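Local coordinates for electron transfer flavoprotein, beta subunit (Thermotoga maritima, PDB 7KOE) that probably transfers electrons as the FAD-binding beta subunit of an electron transfer flavoprotein, at residues Y153-V159 with P190-T196. Numbering follows the deposited sequence.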
loop_
_atom_site.group_PDB
_atom_site.type_symbol
_atom_site.label_atom_id
_atom_site.label_comp_id
_atom_site.label_asym_id
_atom_site.label_seq_id
_atom_site.Cartn_x
_atom_site.Cartn_y
_atom_site.Cartn_z
ATOM N N TYR A 153 -57.306 5.517 9.627
ATOM C CA TYR A 153 -57.631 6.923 9.466
ATOM C C TYR A 153 -57.846 7.245 7.995
ATOM O O TYR A 153 -57.477 6.478 7.104
ATOM C CB TYR A 153 -56.518 7.810 10.030
ATOM C CG TYR A 153 -56.426 7.873 11.542
ATOM C CD1 TYR A 153 -57.373 7.259 12.353
ATOM C CD2 TYR A 153 -55.386 8.560 12.155
ATOM C CE1 TYR A 153 -57.278 7.314 13.727
ATOM C CE2 TYR A 153 -55.287 8.627 13.527
ATOM C CZ TYR A 153 -56.234 8.000 14.308
ATOM O OH TYR A 153 -56.138 8.065 15.677
ATOM N N ALA A 154 -58.449 8.401 7.751
ATOM C CA ALA A 154 -58.660 8.870 6.390
ATOM C C ALA A 154 -57.340 9.339 5.798
ATOM O O ALA A 154 -56.690 10.231 6.346
ATOM C CB ALA A 154 -59.681 10.000 6.382
ATOM N N LEU A 155 -56.938 8.748 4.680
ATOM C CA LEU A 155 -55.692 9.119 4.025
ATOM C C LEU A 155 -55.967 10.217 3.010
ATOM O O LEU A 155 -56.564 9.964 1.960
ATOM C CB LEU A 155 -55.051 7.920 3.339
ATOM C CG LEU A 155 -53.772 8.284 2.592
ATOM C CD1 LEU A 155 -52.680 8.664 3.565
ATOM C CD2 LEU A 155 -53.336 7.144 1.723
ATOM N N GLY A 156 -55.543 11.433 3.320
ATOM C CA GLY A 156 -55.483 12.450 2.296
ATOM C C GLY A 156 -54.055 12.658 1.859
ATOM O O GLY A 156 -53.296 13.354 2.533
ATOM N N ALA A 157 -53.674 12.073 0.737
ATOM C CA ALA A 157 -52.299 12.133 0.278
ATOM C C ALA A 157 -52.148 13.189 -0.804
ATOM O O ALA A 157 -53.122 13.591 -1.439
ATOM C CB ALA A 157 -51.842 10.768 -0.234
ATOM N N TYR A 158 -50.900 13.641 -0.986
ATOM C CA TYR A 158 -50.505 14.641 -1.988
ATOM C C TYR A 158 -51.272 15.952 -1.826
ATOM O O TYR A 158 -51.838 16.486 -2.778
ATOM C CB TYR A 158 -50.648 14.094 -3.410
ATOM C CG TYR A 158 -50.108 12.702 -3.569
ATOM C CD1 TYR A 158 -48.749 12.480 -3.688
ATOM C CD2 TYR A 158 -50.957 11.608 -3.600
ATOM C CE1 TYR A 158 -48.247 11.209 -3.827
ATOM C CE2 TYR A 158 -50.465 10.334 -3.731
ATOM C CZ TYR A 158 -49.109 10.140 -3.850
ATOM O OH TYR A 158 -48.605 8.870 -3.991
ATOM N N VAL A 159 -51.270 16.477 -0.610
ATOM C CA VAL A 159 -52.030 17.678 -0.290
ATOM C C VAL A 159 -51.327 18.896 -0.869
ATOM O O VAL A 159 -50.133 19.108 -0.638
ATOM C CB VAL A 159 -52.203 17.813 1.225
ATOM C CG1 VAL A 159 -53.086 18.982 1.549
ATOM C CG2 VAL A 159 -52.774 16.550 1.775
ATOM N N PRO A 190 -60.243 11.741 12.731
ATOM C CA PRO A 190 -58.784 11.722 12.578
ATOM C C PRO A 190 -58.289 11.261 11.214
ATOM O O PRO A 190 -58.706 10.215 10.729
ATOM C CB PRO A 190 -58.338 10.728 13.651
ATOM C CG PRO A 190 -59.532 10.486 14.508
ATOM C CD PRO A 190 -60.691 10.656 13.611
ATOM N N ALA A 191 -57.408 12.054 10.613
ATOM C CA ALA A 191 -56.909 11.803 9.273
ATOM C C ALA A 191 -55.391 11.757 9.289
ATOM O O ALA A 191 -54.745 12.215 10.230
ATOM C CB ALA A 191 -57.381 12.876 8.292
ATOM N N VAL A 192 -54.827 11.194 8.230
ATOM C CA VAL A 192 -53.385 11.144 8.038
ATOM C C VAL A 192 -53.096 11.885 6.743
ATOM O O VAL A 192 -53.332 11.364 5.648
ATOM C CB VAL A 192 -52.848 9.711 7.998
ATOM C CG1 VAL A 192 -51.370 9.701 7.653
ATOM C CG2 VAL A 192 -53.072 9.043 9.330
ATOM N N LEU A 193 -52.605 13.111 6.857
ATOM C CA LEU A 193 -52.264 13.871 5.671
ATOM C C LEU A 193 -50.892 13.459 5.155
ATOM O O LEU A 193 -50.143 12.730 5.804
ATOM C CB LEU A 193 -52.297 15.366 5.961
ATOM C CG LEU A 193 -53.685 15.973 6.123
ATOM C CD1 LEU A 193 -53.608 17.468 6.300
ATOM C CD2 LEU A 193 -54.491 15.649 4.917
ATOM N N THR A 194 -50.573 13.931 3.959
ATOM C CA THR A 194 -49.305 13.617 3.312
ATOM C C THR A 194 -48.993 14.797 2.404
ATOM O O THR A 194 -49.627 14.967 1.361
ATOM C CB THR A 194 -49.396 12.299 2.548
ATOM O OG1 THR A 194 -49.515 11.216 3.479
ATOM C CG2 THR A 194 -48.188 12.061 1.706
ATOM N N ILE A 195 -48.046 15.622 2.824
ATOM C CA ILE A 195 -47.896 16.986 2.332
ATOM C C ILE A 195 -46.830 17.031 1.249
ATOM O O ILE A 195 -45.778 16.394 1.370
ATOM C CB ILE A 195 -47.543 17.932 3.495
ATOM C CG1 ILE A 195 -48.429 17.648 4.706
ATOM C CG2 ILE A 195 -47.687 19.365 3.079
ATOM C CD1 ILE A 195 -49.879 17.958 4.497
ATOM N N THR A 196 -47.099 17.789 0.189
ATOM C CA THR A 196 -46.140 18.018 -0.877
ATOM C C THR A 196 -45.327 19.283 -0.612
ATOM O O THR A 196 -45.454 19.929 0.427
ATOM C CB THR A 196 -46.850 18.128 -2.221
ATOM O OG1 THR A 196 -47.792 19.203 -2.171
ATOM C CG2 THR A 196 -47.567 16.849 -2.546
#
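The ring of Tyr153 lies with one face over Pro190. CB of Pro190 sits over the ring centre, 3.5 Å from the centroid of the Tyr153 ring. It lies 12° off the ring normal, a CH-pi contact. Val192 CG2 meets the ring at its edge, near the ring plane, 3.7 Å from Tyr153 CD2. Tyr153 CG is anti to its own carbonyl carbon (chi1 -73°), which lays the ring against the start of the neighbouring strand. Its hydroxyl is hydrogen-bonded to Lys125. Pro190 itself follows a cis peptide bond.

From here the two strands run parallel, their axes 11° apart. Val192 N donates to Ala154 O at 2.8 Å, nearly straight. Gly156 N reaches Val192 O at 3.2 Å, from above the carbonyl plane. The strands belong to the sheet of the electron transfer flavoprotein domain, a member of the HUP clan. Strand 191-195 lies between 154-162 and 128-132, and the side chain of Thr194 comes within about 6 Å of the bound FAD.

A beta bulge between Gly156 and Val159 shifts the register by one residue, where the chain turns a corner at Tyr158. Beyond it, Val159 N donates to Thr194 O at 3.0 Å. Val159 CG2 packs across Leu193 CD2, the two side chains at about a right angle, and Val159 CB meets Ile195 CD1. Ile174 of strand 171-177 touches both Val159 and Leu193. Val159 O takes two bonds from Thr196: one from OG1 at 2.8 Å and a weak one from N. Thr196 OG1 stands between its backbone N and carbonyl carbon, turned to this oxygen.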